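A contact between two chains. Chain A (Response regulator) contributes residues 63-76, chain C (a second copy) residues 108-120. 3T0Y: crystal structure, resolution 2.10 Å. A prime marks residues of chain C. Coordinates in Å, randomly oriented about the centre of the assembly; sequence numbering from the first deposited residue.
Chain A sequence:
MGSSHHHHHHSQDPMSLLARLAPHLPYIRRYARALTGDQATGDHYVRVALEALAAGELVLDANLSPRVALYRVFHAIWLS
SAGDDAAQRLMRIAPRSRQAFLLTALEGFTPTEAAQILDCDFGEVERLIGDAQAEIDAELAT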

# COMPACT_ATOMS: atom_id res chain seq x y z
N ASN A 63 -15.30 -18.54 -17.28
CA ASN A 63 -16.62 -18.06 -16.86
C ASN A 63 -16.75 -16.53 -16.92
O ASN A 63 -17.83 -16.00 -16.74
CB ASN A 63 -16.91 -18.52 -15.44
CG ASN A 63 -17.14 -20.01 -15.35
OD1 ASN A 63 -17.50 -20.67 -16.32
ND2 ASN A 63 -16.97 -20.55 -14.15
N LEU A 64 -15.63 -15.85 -17.16
CA LEU A 64 -15.54 -14.41 -17.01
C LEU A 64 -15.16 -13.76 -18.34
O LEU A 64 -14.42 -14.35 -19.11
CB LEU A 64 -14.47 -14.07 -15.97
CG LEU A 64 -14.49 -14.82 -14.64
CD1 LEU A 64 -13.28 -14.46 -13.77
CD2 LEU A 64 -15.78 -14.55 -13.86
N SER A 65 -15.66 -12.56 -18.62
CA SER A 65 -15.19 -11.82 -19.78
C SER A 65 -13.67 -11.74 -19.69
O SER A 65 -13.11 -11.91 -18.59
CB SER A 65 -15.75 -10.41 -19.80
OG SER A 65 -15.10 -9.64 -18.81
N PRO A 66 -13.00 -11.49 -20.82
CA PRO A 66 -11.54 -11.36 -20.77
C PRO A 66 -11.10 -10.23 -19.84
O PRO A 66 -10.07 -10.34 -19.17
CB PRO A 66 -11.17 -11.05 -22.23
CG PRO A 66 -12.28 -11.68 -23.04
CD PRO A 66 -13.52 -11.52 -22.21
N ARG A 67 -11.86 -9.14 -19.79
CA ARG A 67 -11.47 -8.04 -18.92
C ARG A 67 -11.52 -8.47 -17.45
O ARG A 67 -10.53 -8.42 -16.76
CB ARG A 67 -12.36 -6.83 -19.17
CG ARG A 67 -12.02 -5.70 -18.25
CD ARG A 67 -12.75 -4.45 -18.66
NE ARG A 67 -12.08 -3.30 -18.09
CZ ARG A 67 -12.64 -2.49 -17.20
NH1 ARG A 67 -13.90 -2.72 -16.81
NH2 ARG A 67 -11.95 -1.45 -16.71
N VAL A 68 -12.67 -8.92 -17.00
CA VAL A 68 -12.78 -9.44 -15.64
C VAL A 68 -11.73 -10.50 -15.33
O VAL A 68 -11.09 -10.46 -14.27
CB VAL A 68 -14.18 -10.00 -15.37
CG1 VAL A 68 -14.21 -10.72 -14.01
CG2 VAL A 68 -15.21 -8.87 -15.45
N ALA A 69 -11.53 -11.43 -16.26
CA ALA A 69 -10.59 -12.53 -16.06
C ALA A 69 -9.16 -12.04 -15.92
O ALA A 69 -8.37 -12.64 -15.20
CB ALA A 69 -10.68 -13.53 -17.23
N LEU A 70 -8.82 -10.96 -16.63
CA LEU A 70 -7.48 -10.40 -16.55
C LEU A 70 -7.24 -9.85 -15.14
O LEU A 70 -6.23 -10.14 -14.50
CB LEU A 70 -7.29 -9.28 -17.57
CG LEU A 70 -5.96 -8.53 -17.46
CD1 LEU A 70 -4.80 -9.48 -17.84
CD2 LEU A 70 -5.93 -7.26 -18.35
N TYR A 71 -8.17 -9.02 -14.67
CA TYR A 71 -8.04 -8.51 -13.31
C TYR A 71 -8.07 -9.64 -12.27
O TYR A 71 -7.41 -9.53 -11.26
CB TYR A 71 -9.13 -7.51 -13.00
CG TYR A 71 -8.97 -6.17 -13.68
CD1 TYR A 71 -9.13 -6.05 -15.04
CD2 TYR A 71 -8.70 -5.02 -12.96
CE1 TYR A 71 -9.02 -4.83 -15.67
CE2 TYR A 71 -8.59 -3.79 -13.58
CZ TYR A 71 -8.75 -3.71 -14.94
OH TYR A 71 -8.66 -2.50 -15.59
N ARG A 72 -8.82 -10.71 -12.51
CA ARG A 72 -8.76 -11.84 -11.58
C ARG A 72 -7.35 -12.41 -11.53
O ARG A 72 -6.86 -12.72 -10.46
CB ARG A 72 -9.77 -12.94 -11.91
CG ARG A 72 -9.69 -14.14 -10.96
CD ARG A 72 -10.73 -15.21 -11.33
NE ARG A 72 -10.67 -16.44 -10.51
CZ ARG A 72 -11.47 -16.71 -9.48
NH1 ARG A 72 -12.40 -15.84 -9.10
NH2 ARG A 72 -11.34 -17.85 -8.81
N VAL A 73 -6.71 -12.53 -12.70
CA VAL A 73 -5.32 -13.00 -12.80
C VAL A 73 -4.33 -12.11 -12.03
O VAL A 73 -3.54 -12.60 -11.21
CB VAL A 73 -4.87 -13.07 -14.29
CG1 VAL A 73 -3.35 -13.19 -14.40
CG2 VAL A 73 -5.54 -14.22 -14.99
N PHE A 74 -4.36 -10.81 -12.32
CA PHE A 74 -3.63 -9.81 -11.55
C PHE A 74 -3.73 -10.07 -10.04
O PHE A 74 -2.71 -10.19 -9.36
CB PHE A 74 -4.18 -8.42 -11.90
CG PHE A 74 -3.44 -7.27 -11.26
CD1 PHE A 74 -3.76 -6.85 -9.99
CD2 PHE A 74 -2.43 -6.61 -11.96
CE1 PHE A 74 -3.08 -5.78 -9.41
CE2 PHE A 74 -1.75 -5.55 -11.39
CZ PHE A 74 -2.08 -5.13 -10.11
N HIS A 75 -4.95 -10.18 -9.51
CA HIS A 75 -5.14 -10.43 -8.08
C HIS A 75 -4.71 -11.82 -7.60
O HIS A 75 -4.46 -12.02 -6.41
CB HIS A 75 -6.57 -10.08 -7.63
CG HIS A 75 -6.82 -8.61 -7.58
ND1 HIS A 75 -6.37 -7.82 -6.54
CD2 HIS A 75 -7.38 -7.76 -8.48
CE1 HIS A 75 -6.68 -6.56 -6.79
NE2 HIS A 75 -7.28 -6.50 -7.95
N ALA A 76 -4.58 -12.76 -8.52
CA ALA A 76 -4.13 -14.10 -8.17
C ALA A 76 -2.63 -14.10 -7.91
O ALA A 76 -2.12 -14.94 -7.17
CB ALA A 76 -4.46 -15.07 -9.28
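Chain C, residues 108-120: GFTPTEAAQILDC

A single aromatic side chain, Phe109′, serves two different partners in this contact: the guanidinium of Arg67 lies flat on its ring, with centres 4.3 Å apart and planes at 17°, while its edge is directed toward the face of Tyr71, with centroids 4.8 Å apart and planes at 68°. The first arrangement sets a cation against the π cloud, with Arg67 NH1 3.4 Å from Phe109′ CZ; the second is the familiar edge-to-face pairing of aromatic rings. Val68 adds an aliphatic contact, its CG2 3.6 Å from Phe109′ CE1.

Phe109′ is extended (phi/psi -73/151) and precedes helix 111-118, whose start is capped by Thr110′ as Ser65 caps helix 66-76. The two helices run in broadly the same direction, crossing at -41° with a closest axial approach of 8.3 Å. Such packing commonly places a knob into a hole, and here the knob is Ile117′, seated among Val68, Tyr71, Arg72 and His75. The backbones come close at this point, Arg72 CA lying 4.1 Å from Ile117′ CA. Ile117′ CG1 packs 3.9 Å from Val68 CG1, and Ile117′ CG2 reaches within 3.4 Å of His75 CD2. Leu118′ points away at its CA-to-CB bond, yet its end returns to place CD2 over the face of the His75 ring, 3.8 Å from His75 ND1, in a CH-π contact.

Beside Ile117′, Arg72 reaches for the C-terminal end of the chain C helix with chi1 to chi3 all t. Its NH1 gives a short but weak hydrogen bond to Gln116′ O (2.6 Å, poorly angled at 121°), and its NH2 makes a long salt bridge to Asp119′ OD1 at 3.7 Å. Asp119′ has left helical geometry with positive phi, and its CA-to-CB bond points toward chain A.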

# COMPACT_ATOMS: atom_id res chain seq x y z
N GLY C 108 -15.05 0.49 -12.71
CA GLY C 108 -16.43 0.29 -13.12
C GLY C 108 -16.95 -1.14 -13.14
O GLY C 108 -17.95 -1.43 -13.78
N PHE C 109 -16.27 -2.05 -12.44
CA PHE C 109 -16.82 -3.40 -12.27
C PHE C 109 -17.97 -3.35 -11.28
O PHE C 109 -18.00 -2.50 -10.39
CB PHE C 109 -15.76 -4.35 -11.75
CG PHE C 109 -14.65 -4.57 -12.72
CD1 PHE C 109 -14.84 -5.39 -13.83
CD2 PHE C 109 -13.43 -3.93 -12.56
CE1 PHE C 109 -13.83 -5.59 -14.75
CE2 PHE C 109 -12.41 -4.14 -13.46
CZ PHE C 109 -12.61 -4.97 -14.56
N THR C 110 -18.92 -4.26 -11.43
CA THR C 110 -20.01 -4.33 -10.47
C THR C 110 -19.46 -5.02 -9.25
O THR C 110 -18.44 -5.71 -9.34
CB THR C 110 -21.21 -5.12 -11.02
OG1 THR C 110 -20.81 -6.48 -11.28
CG2 THR C 110 -21.70 -4.50 -12.31
N PRO C 111 -20.10 -4.81 -8.09
CA PRO C 111 -19.67 -5.53 -6.89
C PRO C 111 -19.58 -7.04 -7.11
O PRO C 111 -18.70 -7.67 -6.53
CB PRO C 111 -20.76 -5.17 -5.87
CG PRO C 111 -21.20 -3.82 -6.29
CD PRO C 111 -21.13 -3.81 -7.80
N THR C 112 -20.47 -7.62 -7.90
CA THR C 112 -20.43 -9.07 -8.16
C THR C 112 -19.15 -9.41 -8.92
O THR C 112 -18.47 -10.39 -8.62
CB THR C 112 -21.62 -9.53 -9.04
OG1 THR C 112 -22.84 -9.39 -8.32
CG2 THR C 112 -21.44 -11.00 -9.47
N GLU C 113 -18.84 -8.60 -9.92
CA GLU C 113 -17.64 -8.86 -10.70
C GLU C 113 -16.42 -8.67 -9.79
O GLU C 113 -15.47 -9.43 -9.86
CB GLU C 113 -17.58 -7.92 -11.91
CG GLU C 113 -18.58 -8.26 -12.98
CD GLU C 113 -18.69 -7.19 -14.06
OE1 GLU C 113 -18.40 -6.01 -13.78
OE2 GLU C 113 -19.06 -7.52 -15.20
N ALA C 114 -16.46 -7.66 -8.92
CA ALA C 114 -15.32 -7.42 -8.02
C ALA C 114 -15.10 -8.63 -7.10
O ALA C 114 -13.98 -8.97 -6.77
CB ALA C 114 -15.53 -6.14 -7.20
N ALA C 115 -16.19 -9.28 -6.73
CA ALA C 115 -16.14 -10.50 -5.93
C ALA C 115 -15.40 -11.60 -6.68
O ALA C 115 -14.57 -12.30 -6.11
CB ALA C 115 -17.57 -10.97 -5.56
N GLN C 116 -15.71 -11.77 -7.96
CA GLN C 116 -14.99 -12.77 -8.76
C GLN C 116 -13.51 -12.41 -8.82
O GLN C 116 -12.63 -13.27 -8.65
CB GLN C 116 -15.55 -12.84 -10.17
CG GLN C 116 -17.07 -12.92 -10.20
CD GLN C 116 -17.59 -14.03 -9.30
OE1 GLN C 116 -17.24 -15.20 -9.49
NE2 GLN C 116 -18.39 -13.66 -8.29
N ILE C 117 -13.24 -11.13 -9.06
CA ILE C 117 -11.88 -10.67 -9.22
C ILE C 117 -11.07 -10.93 -7.94
O ILE C 117 -9.95 -11.43 -7.98
CB ILE C 117 -11.86 -9.17 -9.64
CG1 ILE C 117 -12.34 -9.03 -11.09
CG2 ILE C 117 -10.48 -8.59 -9.47
CD1 ILE C 117 -12.69 -7.59 -11.51
N LEU C 118 -11.65 -10.59 -6.79
CA LEU C 118 -10.97 -10.74 -5.52
C LEU C 118 -11.12 -12.15 -4.96
O LEU C 118 -10.51 -12.48 -3.95
CB LEU C 118 -11.49 -9.71 -4.52
CG LEU C 118 -11.37 -8.26 -4.97
CD1 LEU C 118 -11.85 -7.35 -3.89
CD2 LEU C 118 -9.93 -7.94 -5.32
N ASP C 119 -11.91 -12.98 -5.63
CA ASP C 119 -12.05 -14.36 -5.21
C ASP C 119 -12.47 -14.44 -3.75
O ASP C 119 -11.82 -15.10 -2.93
CB ASP C 119 -10.72 -15.11 -5.42
CG ASP C 119 -10.84 -16.59 -5.13
OD1 ASP C 119 -11.96 -17.12 -5.20
OD2 ASP C 119 -9.81 -17.22 -4.82
N CYS C 120 -13.55 -13.76 -3.41
CA CYS C 120 -14.03 -13.74 -2.05
C CYS C 120 -15.55 -13.64 -2.17
O CYS C 120 -16.06 -13.38 -3.26
CB CYS C 120 -13.49 -12.52 -1.33
SG CYS C 120 -14.26 -10.98 -1.91